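Side-chain contacts in aldo-keto Reductase, OXIDOREDUCTASE (Salmonella typhimurium, PDB 5T79), which probably works as an NADPH-dependent oxidoreductase of the aldo-keto reductase family, studied for reducing 3-hydroxybutanal to 1,3-butanediol: residues Y196-R201 with R264-L269; W284-D289 with A312-S317. All blocks are in the same frame, centred on the assembly; numbering follows the deposited sequence.

Interaction 1. Residues Y196-R201 with R264-L269; sequences YSLFER and RRLNEL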
ATOM      1  N   TYR A 196      -6.991  -2.811   5.551  1.00 14.44           N
ATOM      2  CA  TYR A 196      -7.248  -4.168   6.065  1.00 13.51           C
ATOM      3  C   TYR A 196      -6.245  -4.545   7.133  1.00 17.17           C
ATOM      4  O   TYR A 196      -5.035  -4.476   6.911  1.00 15.21           O
ATOM      5  CB  TYR A 196      -7.228  -5.213   4.922  1.00 13.99           C
ATOM      6  CG  TYR A 196      -7.527  -6.660   5.307  1.00 15.41           C
ATOM      7  CD1 TYR A 196      -8.470  -6.968   6.291  1.00 16.84           C
ATOM      8  CD2 TYR A 196      -6.971  -7.717   4.593  1.00 17.01           C
ATOM      9  CE1 TYR A 196      -8.835  -8.296   6.562  1.00 15.97           C
ATOM     10  CE2 TYR A 196      -7.296  -9.042   4.879  1.00 18.25           C
ATOM     11  CZ  TYR A 196      -8.235  -9.328   5.855  1.00 20.69           C
ATOM     12  OH  TYR A 196      -8.558 -10.642   6.092  1.00 20.89           O
ATOM     13  N   SER A 197      -6.764  -4.954   8.298  1.00 15.11           N
ATOM     14  CA  SER A 197      -5.961  -5.414   9.450  1.00 15.50           C
ATOM     15  C   SER A 197      -6.832  -6.215  10.379  1.00 17.57           C
ATOM     16  O   SER A 197      -8.034  -6.295  10.148  1.00 17.41           O
ATOM     17  CB  SER A 197      -5.373  -4.223  10.215  1.00 17.75           C
ATOM     18  OG  SER A 197      -6.377  -3.568  10.985  1.00 19.43           O
ATOM     19  N   LEU A 198      -6.259  -6.745  11.472  1.00 15.81           N
ATOM     20  CA  LEU A 198      -7.050  -7.446  12.500  1.00 15.86           C
ATOM     21  C   LEU A 198      -8.186  -6.560  13.052  1.00 20.62           C
ATOM     22  O   LEU A 198      -9.245  -7.075  13.423  1.00 20.34           O
ATOM     23  CB  LEU A 198      -6.144  -7.877  13.658  1.00 15.39           C
ATOM     24  CG  LEU A 198      -5.252  -9.090  13.388  1.00 18.31           C
ATOM     25  CD1 LEU A 198      -4.012  -9.070  14.277  1.00 18.23           C
ATOM     26  CD2 LEU A 198      -6.009 -10.383  13.671  1.00 19.19           C
ATOM     27  N   PHE A 199      -7.962  -5.241  13.089  1.00 16.26           N
ATOM     28  CA  PHE A 199      -8.915  -4.278  13.633  1.00 17.73           C
ATOM     29  C   PHE A 199      -9.821  -3.647  12.559  1.00 22.52           C
ATOM     30  O   PHE A 199     -10.680  -2.824  12.885  1.00 22.35           O
ATOM     31  CB  PHE A 199      -8.152  -3.171  14.394  1.00 19.41           C
ATOM     32  CG  PHE A 199      -7.537  -3.607  15.710  1.00 21.32           C
ATOM     33  CD1 PHE A 199      -8.017  -4.725  16.390  1.00 25.33           C
ATOM     34  CD2 PHE A 199      -6.527  -2.856  16.303  1.00 23.98           C
ATOM     35  CE1 PHE A 199      -7.466  -5.111  17.616  1.00 26.85           C
ATOM     36  CE2 PHE A 199      -5.987  -3.230  17.534  1.00 27.26           C
ATOM     37  CZ  PHE A 199      -6.472  -4.350  18.192  1.00 26.32           C
ATOM     38  N   GLU A 200      -9.653  -4.033  11.299  1.00 18.65           N
ATOM     39  CA  GLU A 200     -10.497  -3.478  10.235  1.00 18.72           C
ATOM     40  C   GLU A 200     -10.739  -4.547   9.203  1.00 22.15           C
ATOM     41  O   GLU A 200      -9.946  -4.695   8.275  1.00 19.86           O
ATOM     42  CB  GLU A 200      -9.867  -2.204   9.617  1.00 19.64           C
ATOM     43  CG  GLU A 200     -10.788  -1.522   8.611  1.00 29.07           C
ATOM     44  CD  GLU A 200     -12.209  -1.346   9.120  1.00 46.52           C
ATOM     45  OE1 GLU A 200     -12.396  -0.494  10.021  1.00 29.78           O
ATOM     46  OE2 GLU A 200     -13.096  -2.148   8.728  1.00 28.28           O
ATOM     47  N   ARG A 201     -11.847  -5.292   9.354  1.00 19.25           N
ATOM     48  CA  ARG A 201     -12.087  -6.468   8.513  1.00 18.85           C
ATOM     49  C   ARG A 201     -13.223  -6.309   7.474  1.00 21.89           C
ATOM     50  O   ARG A 201     -13.734  -7.323   6.990  1.00 21.50           O
ATOM     51  CB  ARG A 201     -12.395  -7.670   9.449  1.00 18.68           C
ATOM     52  CG  ARG A 201     -11.230  -7.986  10.392  1.00 20.97           C
ATOM     53  CD  ARG A 201     -11.560  -9.110  11.356  1.00 26.43           C
ATOM     54  NE  ARG A 201     -11.673 -10.398  10.666  1.00 26.27           N
ATOM     55  CZ  ARG A 201     -11.754 -11.567  11.281  1.00 34.89           C
ATOM     56  NH1 ARG A 201     -11.743 -11.628  12.609  1.00 23.70           N
ATOM     57  NH2 ARG A 201     -11.837 -12.690  10.576  1.00 23.40           N
ATOM     58  N   ARG A 264      -2.913  -6.331  23.831  1.00 25.08           N
ATOM     59  CA  ARG A 264      -2.211  -7.099  24.864  1.00 25.41           C
ATOM     60  C   ARG A 264      -2.421  -8.603  24.683  1.00 29.13           C
ATOM     61  O   ARG A 264      -1.454  -9.364  24.759  1.00 29.14           O
ATOM     62  CB  ARG A 264      -2.679  -6.664  26.272  1.00 28.71           C
ATOM     63  CG  ARG A 264      -2.170  -5.283  26.683  1.00 42.00           C
ATOM     64  CD  ARG A 264      -2.613  -4.901  28.085  1.00 54.84           C
ATOM     65  NE  ARG A 264      -1.869  -3.747  28.590  1.00 63.28           N
ATOM     66  CZ  ARG A 264      -2.426  -2.641  29.074  1.00 76.67           C
ATOM     67  NH1 ARG A 264      -3.749  -2.521  29.122  1.00 57.74           N
ATOM     68  NH2 ARG A 264      -1.667  -1.647  29.513  1.00 67.25           N
ATOM     69  N   ARG A 265      -3.670  -9.027  24.435  1.00 26.44           N
ATOM     70  CA  ARG A 265      -4.015 -10.450  24.290  1.00 26.47           C
ATOM     71  C   ARG A 265      -3.492 -11.009  22.980  1.00 28.64           C
ATOM     72  O   ARG A 265      -3.040 -12.147  22.959  1.00 27.60           O
ATOM     73  CB  ARG A 265      -5.531 -10.674  24.394  1.00 27.56           C
ATOM     74  CG  ARG A 265      -6.116 -10.359  25.773  1.00 38.99           C
ATOM     75  CD  ARG A 265      -7.610 -10.599  25.771  1.00 55.50           C
ATOM     76  NE  ARG A 265      -8.205 -10.442  27.098  1.00 74.49           N
ATOM     77  CZ  ARG A 265      -9.462 -10.762  27.398  1.00 93.85           C
ATOM     78  NH1 ARG A 265     -10.267 -11.266  26.470  1.00 86.96           N
ATOM     79  NH2 ARG A 265      -9.919 -10.593  28.632  1.00 79.93           N
ATOM     80  N   LEU A 266      -3.527 -10.211  21.889  1.00 23.24           N
ATOM     81  CA  LEU A 266      -2.987 -10.644  20.605  1.00 21.17           C
ATOM     82  C   LEU A 266      -1.468 -10.807  20.711  1.00 26.15           C
ATOM     83  O   LEU A 266      -0.921 -11.752  20.147  1.00 24.74           O
ATOM     84  CB  LEU A 266      -3.362  -9.647  19.480  1.00 20.15           C
ATOM     85  CG  LEU A 266      -4.830  -9.655  19.039  1.00 23.74           C
ATOM     86  CD1 LEU A 266      -5.154  -8.411  18.216  1.00 22.75           C
ATOM     87  CD2 LEU A 266      -5.184 -10.931  18.266  1.00 21.98           C
ATOM     88  N   ASN A 267      -0.788  -9.906  21.466  1.00 24.99           N
ATOM     89  CA  ASN A 267       0.666  -9.992  21.671  1.00 24.26           C
ATOM     90  C   ASN A 267       1.051 -11.287  22.434  1.00 27.99           C
ATOM     91  O   ASN A 267       2.110 -11.860  22.171  1.00 27.48           O
ATOM     92  CB  ASN A 267       1.175  -8.759  22.415  1.00 23.49           C
ATOM     93  CG  ASN A 267       2.677  -8.682  22.485  1.00 39.26           C
ATOM     94  OD1 ASN A 267       3.392  -8.888  21.490  1.00 29.09           O
ATOM     95  ND2 ASN A 267       3.189  -8.407  23.675  1.00 32.47           N
ATOM     96  N   GLU A 268       0.200 -11.749  23.375  1.00 25.86           N
ATOM     97  CA  GLU A 268       0.482 -12.999  24.107  1.00 26.19           C
ATOM     98  C   GLU A 268       0.418 -14.204  23.148  1.00 29.16           C
ATOM     99  O   GLU A 268       1.236 -15.127  23.261  1.00 27.29           O
ATOM    100  CB  GLU A 268      -0.477 -13.182  25.279  1.00 28.07           C
ATOM    101  CG  GLU A 268      -0.165 -12.205  26.398  1.00 32.83           C
ATOM    102  CD  GLU A 268      -1.151 -12.159  27.540  1.00 39.70           C
ATOM    103  OE1 GLU A 268      -2.112 -12.960  27.549  1.00 36.31           O
ATOM    104  OE2 GLU A 268      -0.937 -11.335  28.452  1.00 32.62           O
ATOM    105  N   LEU A 269      -0.527 -14.175  22.192  1.00 26.87           N
ATOM    106  CA  LEU A 269      -0.649 -15.220  21.167  1.00 27.29           C
ATOM    107  C   LEU A 269       0.574 -15.158  20.243  1.00 28.71           C
ATOM    108  O   LEU A 269       1.129 -16.205  19.920  1.00 28.38           O
ATOM    109  CB  LEU A 269      -1.973 -15.116  20.370  1.00 27.32           C
ATOM    110  CG  LEU A 269      -2.157 -15.991  19.088  1.00 32.75           C
ATOM    111  CD1 LEU A 269      -1.913 -17.459  19.335  1.00 34.40           C
ATOM    112  CD2 LEU A 269      -3.532 -15.830  18.526  1.00 34.91           C
TER
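Leu-198 and Phe-199, from the loop that follows strand 191-193, meet Leu-266 of helix 257-272 in a contact made wholly of apolar side chains. Leu-198 and Leu-266 reach for each other tip to tip, and their CD1 methyls come within 4.2 Å. Leucine is long enough for this although Leu-198 CA and Leu-266 CA, the closest CA pair, stand 9.6 Å apart. The same CD1 of Leu-266 lies 4.1 Å from CE1 of Phe-199, whose ring slides past the leucine in the opposite direction and takes the methyl obliquely. CG of Phe-199 is anti to the carbonyl carbon (chi1 -71°), which carries the broad ring out to Leu-266, where it also meets Lys-259 in a cation-pi contact.

Loop and helix belong to the TIM barrel of the aldo-keto reductases. The side chain of Leu-198 is about 7 Å from that of Leu-224, which binds NADPH, so the contact lies near the site without lining it. Ile-324 and Leu-328 of helix 318-329 pack against the same loop residues.

No hydrogen bond crosses between the segments; those of the loop fix its type I turn, Ser-197 to Glu-200. Ser-197 suits its place because OG accepts from Phe-199 N at 3.1 Å in a bent bond (138° at the hydrogen), an ST turn.

Interaction 2. Residues W284-D289 with A312-S317; sequences WVLRND and ANRRFS. With SO4 (sulfate ion), chain B.
Trp-284 and Arg-287, where helix 277-285 gives way to a type I turn from Leu-286 to Asp-289, lie beside the irregular segment 312-317, which leads into helix 318-329, with CA atoms 7.0 Å apart for Trp-284 and Arg-314. Phe-316 supplies the apolar side: the edge of the indole points at its face in a T-shaped pair, planes at 86°, while CE1 of Phe-316 comes to 3.5 Å from Trp-284 N and CD1 of Phe-316 meets the CB of Arg-287.

Arg-314 contributes reach. Its extended chain brings the guanidinium edge toward Leu-286 O, and a water bridges them, donating to that carbonyl and accepting from NH1 of Arg-314 at 2.9 Å; NH2 of Arg-314 pairs with Glu-14.

Arg-287 leads its charge away from Phe-316. A chi1 of 77° sets its straight chain off toward the indole, and a turn at the last torsion lays the guanidinium over the ring, NH2 above its centre and bonded to Trp-284 O at 2.9 Å. The amide of Asn-288 covers the other face. NE and NH1 grip O2 and O1 of a sulfate in nearly straight bonds, and Asn-288 ND2 holds O4 at 3.0 Å. Arg-201 also binds the sulfate, and Tyr-196 OH bonds NH2 of Arg-287.

With NH1 paired to Glu-204 as well, this arginine is fixed on several sides and very probably stays charged; the sulfate, likely from the crystallisation liquor, shows that the surface can hold an anion, which need not be a natural ligand.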
ATOM      1  N   TRP A 284      -1.234 -12.431   9.375  1.00 17.32           N
ATOM      2  CA  TRP A 284      -2.671 -12.672   9.430  1.00 17.56           C
ATOM      3  C   TRP A 284      -3.371 -12.126   8.182  1.00 19.12           C
ATOM      4  O   TRP A 284      -4.281 -12.772   7.690  1.00 19.12           O
ATOM      5  CB  TRP A 284      -3.277 -12.075  10.708  1.00 16.98           C
ATOM      6  CG  TRP A 284      -4.751 -12.333  10.874  1.00 18.57           C
ATOM      7  CD1 TRP A 284      -5.333 -13.392  11.512  1.00 22.50           C
ATOM      8  CD2 TRP A 284      -5.823 -11.499  10.421  1.00 18.44           C
ATOM      9  NE1 TRP A 284      -6.704 -13.265  11.485  1.00 21.97           N
ATOM     10  CE2 TRP A 284      -7.031 -12.106  10.833  1.00 22.76           C
ATOM     11  CE3 TRP A 284      -5.882 -10.272   9.731  1.00 19.26           C
ATOM     12  CZ2 TRP A 284      -8.284 -11.535  10.570  1.00 22.17           C
ATOM     13  CZ3 TRP A 284      -7.122  -9.722   9.451  1.00 20.94           C
ATOM     14  CH2 TRP A 284      -8.304 -10.361   9.842  1.00 22.63           C
ATOM     15  N   VAL A 285      -2.945 -10.975   7.659  1.00 15.73           N
ATOM     16  CA  VAL A 285      -3.571 -10.385   6.469  1.00 16.23           C
ATOM     17  C   VAL A 285      -3.466 -11.343   5.247  1.00 18.92           C
ATOM     18  O   VAL A 285      -4.408 -11.404   4.450  1.00 18.84           O
ATOM     19  CB  VAL A 285      -2.989  -8.983   6.154  1.00 20.13           C
ATOM     20  CG1 VAL A 285      -3.425  -8.495   4.774  1.00 19.66           C
ATOM     21  CG2 VAL A 285      -3.383  -7.970   7.237  1.00 20.13           C
ATOM     22  N   LEU A 286      -2.363 -12.101   5.122  1.00 17.07           N
ATOM     23  CA  LEU A 286      -2.166 -13.020   3.975  1.00 18.25           C
ATOM     24  C   LEU A 286      -2.586 -14.486   4.264  1.00 24.05           C
ATOM     25  O   LEU A 286      -2.336 -15.359   3.431  1.00 23.64           O
ATOM     26  CB  LEU A 286      -0.683 -13.029   3.553  1.00 18.91           C
ATOM     27  CG  LEU A 286      -0.004 -11.677   3.233  1.00 23.02           C
ATOM     28  CD1 LEU A 286       1.467 -11.894   2.920  1.00 23.93           C
ATOM     29  CD2 LEU A 286      -0.654 -10.993   2.042  1.00 23.77           C
ATOM     30  N   ARG A 287      -3.219 -14.755   5.413  1.00 21.42           N
ATOM     31  CA  ARG A 287      -3.548 -16.136   5.843  1.00 22.12           C
ATOM     32  C   ARG A 287      -4.455 -16.933   4.876  1.00 27.27           C
ATOM     33  O   ARG A 287      -4.386 -18.171   4.875  1.00 27.69           O
ATOM     34  CB  ARG A 287      -4.184 -16.129   7.239  1.00 18.70           C
ATOM     35  CG  ARG A 287      -5.658 -15.696   7.265  1.00 19.01           C
ATOM     36  CD  ARG A 287      -6.148 -15.326   8.652  1.00 22.74           C
ATOM     37  NE  ARG A 287      -7.562 -14.956   8.619  1.00 21.06           N
ATOM     38  CZ  ARG A 287      -8.036 -13.816   8.126  1.00 30.16           C
ATOM     39  NH1 ARG A 287      -9.342 -13.587   8.112  1.00 24.17           N
ATOM     40  NH2 ARG A 287      -7.206 -12.891   7.656  1.00 19.62           N
ATOM     41  N   ASN A 288      -5.341 -16.249   4.121  1.00 22.08           N
ATOM     42  CA  ASN A 288      -6.287 -16.935   3.224  1.00 22.52           C
ATOM     43  C   ASN A 288      -5.843 -16.908   1.762  1.00 25.37           C
ATOM     44  O   ASN A 288      -6.613 -17.302   0.885  1.00 25.16           O
ATOM     45  CB  ASN A 288      -7.684 -16.331   3.367  1.00 23.49           C
ATOM     46  CG  ASN A 288      -8.301 -16.650   4.706  1.00 31.91           C
ATOM     47  OD1 ASN A 288      -8.291 -17.796   5.144  1.00 27.48           O
ATOM     48  ND2 ASN A 288      -8.858 -15.649   5.382  1.00 21.73           N
ATOM     49  N   ASP A 289      -4.596 -16.483   1.502  1.00 20.68           N
ATOM     50  CA  ASP A 289      -4.021 -16.406   0.146  1.00 20.09           C
ATOM     51  C   ASP A 289      -4.990 -15.654  -0.815  1.00 22.46           C
ATOM     52  O   ASP A 289      -5.172 -16.063  -1.954  1.00 22.14           O
ATOM     53  CB  ASP A 289      -3.666 -17.829  -0.379  1.00 22.91           C
ATOM     54  CG  ASP A 289      -2.778 -17.841  -1.610  1.00 34.71           C
ATOM     55  OD1 ASP A 289      -2.079 -16.827  -1.852  1.00 34.12           O
ATOM     56  OD2 ASP A 289      -2.792 -18.859  -2.343  1.00 38.26           O
ATOM     57  N   ALA A 312       8.809 -16.087   7.558  1.00 23.23           N
ATOM     58  CA  ALA A 312       9.292 -17.338   8.148  1.00 24.69           C
ATOM     59  C   ALA A 312       8.260 -18.003   9.077  1.00 28.23           C
ATOM     60  O   ALA A 312       8.453 -19.157   9.483  1.00 26.96           O
ATOM     61  CB  ALA A 312      10.565 -17.061   8.936  1.00 27.49           C
ATOM     62  N   ASN A 313       7.189 -17.280   9.451  1.00 23.80           N
ATOM     63  CA  ASN A 313       6.227 -17.798  10.419  1.00 23.45           C
ATOM     64  C   ASN A 313       4.852 -17.171  10.176  1.00 26.27           C
ATOM     65  O   ASN A 313       4.392 -16.378  10.990  1.00 25.63           O
ATOM     66  CB  ASN A 313       6.778 -17.452  11.826  1.00 25.13           C
ATOM     67  CG  ASN A 313       6.067 -18.026  13.017  1.00 36.31           C
ATOM     68  OD1 ASN A 313       5.111 -18.795  12.911  1.00 31.90           O
ATOM     69  ND2 ASN A 313       6.543 -17.658  14.191  1.00 25.69           N
ATOM     70  N   ARG A 314       4.197 -17.513   9.049  1.00 22.64           N
ATOM     71  CA  ARG A 314       2.911 -16.888   8.713  1.00 21.03           C
ATOM     72  C   ARG A 314       1.750 -17.885   8.504  1.00 25.97           C
ATOM     73  O   ARG A 314       0.731 -17.537   7.898  1.00 23.42           O
ATOM     74  CB  ARG A 314       3.062 -15.963   7.495  1.00 19.64           C
ATOM     75  CG  ARG A 314       3.454 -16.618   6.178  1.00 22.00           C
ATOM     76  CD  ARG A 314       3.441 -15.547   5.107  1.00 25.44           C
ATOM     77  NE  ARG A 314       3.649 -16.132   3.786  1.00 31.22           N
ATOM     78  CZ  ARG A 314       2.668 -16.478   2.965  1.00 38.92           C
ATOM     79  NH1 ARG A 314       1.401 -16.269   3.306  1.00 25.57           N
ATOM     80  NH2 ARG A 314       2.943 -17.035   1.794  1.00 26.70           N
ATOM     81  N   ARG A 315       1.867 -19.088   9.077  1.00 24.74           N
ATOM     82  CA  ARG A 315       0.792 -20.073   8.991  1.00 25.83           C
ATOM     83  C   ARG A 315      -0.060 -20.000  10.239  1.00 29.62           C
ATOM     84  O   ARG A 315       0.474 -19.840  11.342  1.00 30.04           O
ATOM     85  CB  ARG A 315       1.343 -21.499   8.802  1.00 29.23           C
ATOM     86  CG  ARG A 315       1.865 -21.770   7.400  1.00 44.53           C
ATOM     87  CD  ARG A 315       2.414 -23.185   7.273  1.00 64.72           C
ATOM     88  NE  ARG A 315       3.225 -23.360   6.065  1.00 79.78           N
ATOM     89  CZ  ARG A 315       2.756 -23.772   4.891  1.00 99.35           C
ATOM     90  NH1 ARG A 315       1.468 -24.057   4.744  1.00 87.43           N
ATOM     91  NH2 ARG A 315       3.572 -23.900   3.852  1.00 90.11           N
ATOM     92  N   PHE A 316      -1.382 -20.128  10.064  1.00 24.74           N
ATOM     93  CA  PHE A 316      -2.357 -20.134  11.155  1.00 24.39           C
ATOM     94  C   PHE A 316      -3.251 -21.355  11.065  1.00 31.41           C
ATOM     95  O   PHE A 316      -3.708 -21.692   9.967  1.00 33.89           O
ATOM     96  CB  PHE A 316      -3.226 -18.871  11.111  1.00 24.47           C
ATOM     97  CG  PHE A 316      -2.460 -17.601  11.366  1.00 23.28           C
ATOM     98  CD1 PHE A 316      -1.825 -16.935  10.328  1.00 24.51           C
ATOM     99  CD2 PHE A 316      -2.398 -17.051  12.641  1.00 24.14           C
ATOM    100  CE1 PHE A 316      -1.116 -15.762  10.564  1.00 23.51           C
ATOM    101  CE2 PHE A 316      -1.696 -15.863  12.869  1.00 24.47           C
ATOM    102  CZ  PHE A 316      -1.074 -15.224  11.827  1.00 21.27           C
ATOM    103  N   SER A 317      -3.514 -22.003  12.200  1.00 27.15           N
ATOM    104  CA  SER A 317      -4.409 -23.158  12.253  1.00 29.82           C
ATOM    105  C   SER A 317      -5.847 -22.682  12.456  1.00 35.58           C
ATOM    106  O   SER A 317      -6.067 -21.501  12.760  1.00 32.49           O
ATOM    107  CB  SER A 317      -4.000 -24.096  13.390  1.00 34.05           C
ATOM    108  OG  SER A 317      -4.096 -23.411  14.631  1.00 40.66           O
TER
HETATM  109  S   SO4 B 401     -10.598 -16.731   9.089  0.66 36.52           S
HETATM  110  O1  SO4 B 401     -11.194 -15.423   9.332  0.66 39.63           O
HETATM  111  O2  SO4 B 401      -9.364 -16.802   9.854  0.66 31.23           O
HETATM  112  O3  SO4 B 401     -11.528 -17.749   9.577  0.66 39.20           O
HETATM  113  O4  SO4 B 401     -10.416 -16.881   7.651  0.66 31.17           O
HETATM  114  O   HOH W   1      -0.684 -17.167   1.505  0.50  7.01           O
HETATM  115  O   HOH W   2      -5.203 -19.767   7.585  1.00 38.89           O

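From the N terminus, the chain leaves strand 191-193 into 196-201 and comes back to 196-201 through 264-269 on helix 257-272, so interaction 1 closes a long loop that holds helix 207-214, strand 217-220 and the unmodelled 235-249. Interaction 2 opens only afterwards: it joins 284-289, at the end of helix 277-285, to 312-317, enclosing strand 293-296 and helix 301-308. The two loops follow in series and neither nest nor cross. In space they meet, since Leu-198 CD2 packs on Trp-284 CD2 at 3.4 Å. Together with helix 318-329, which touches both, they tie the late helices to the barrel's loops.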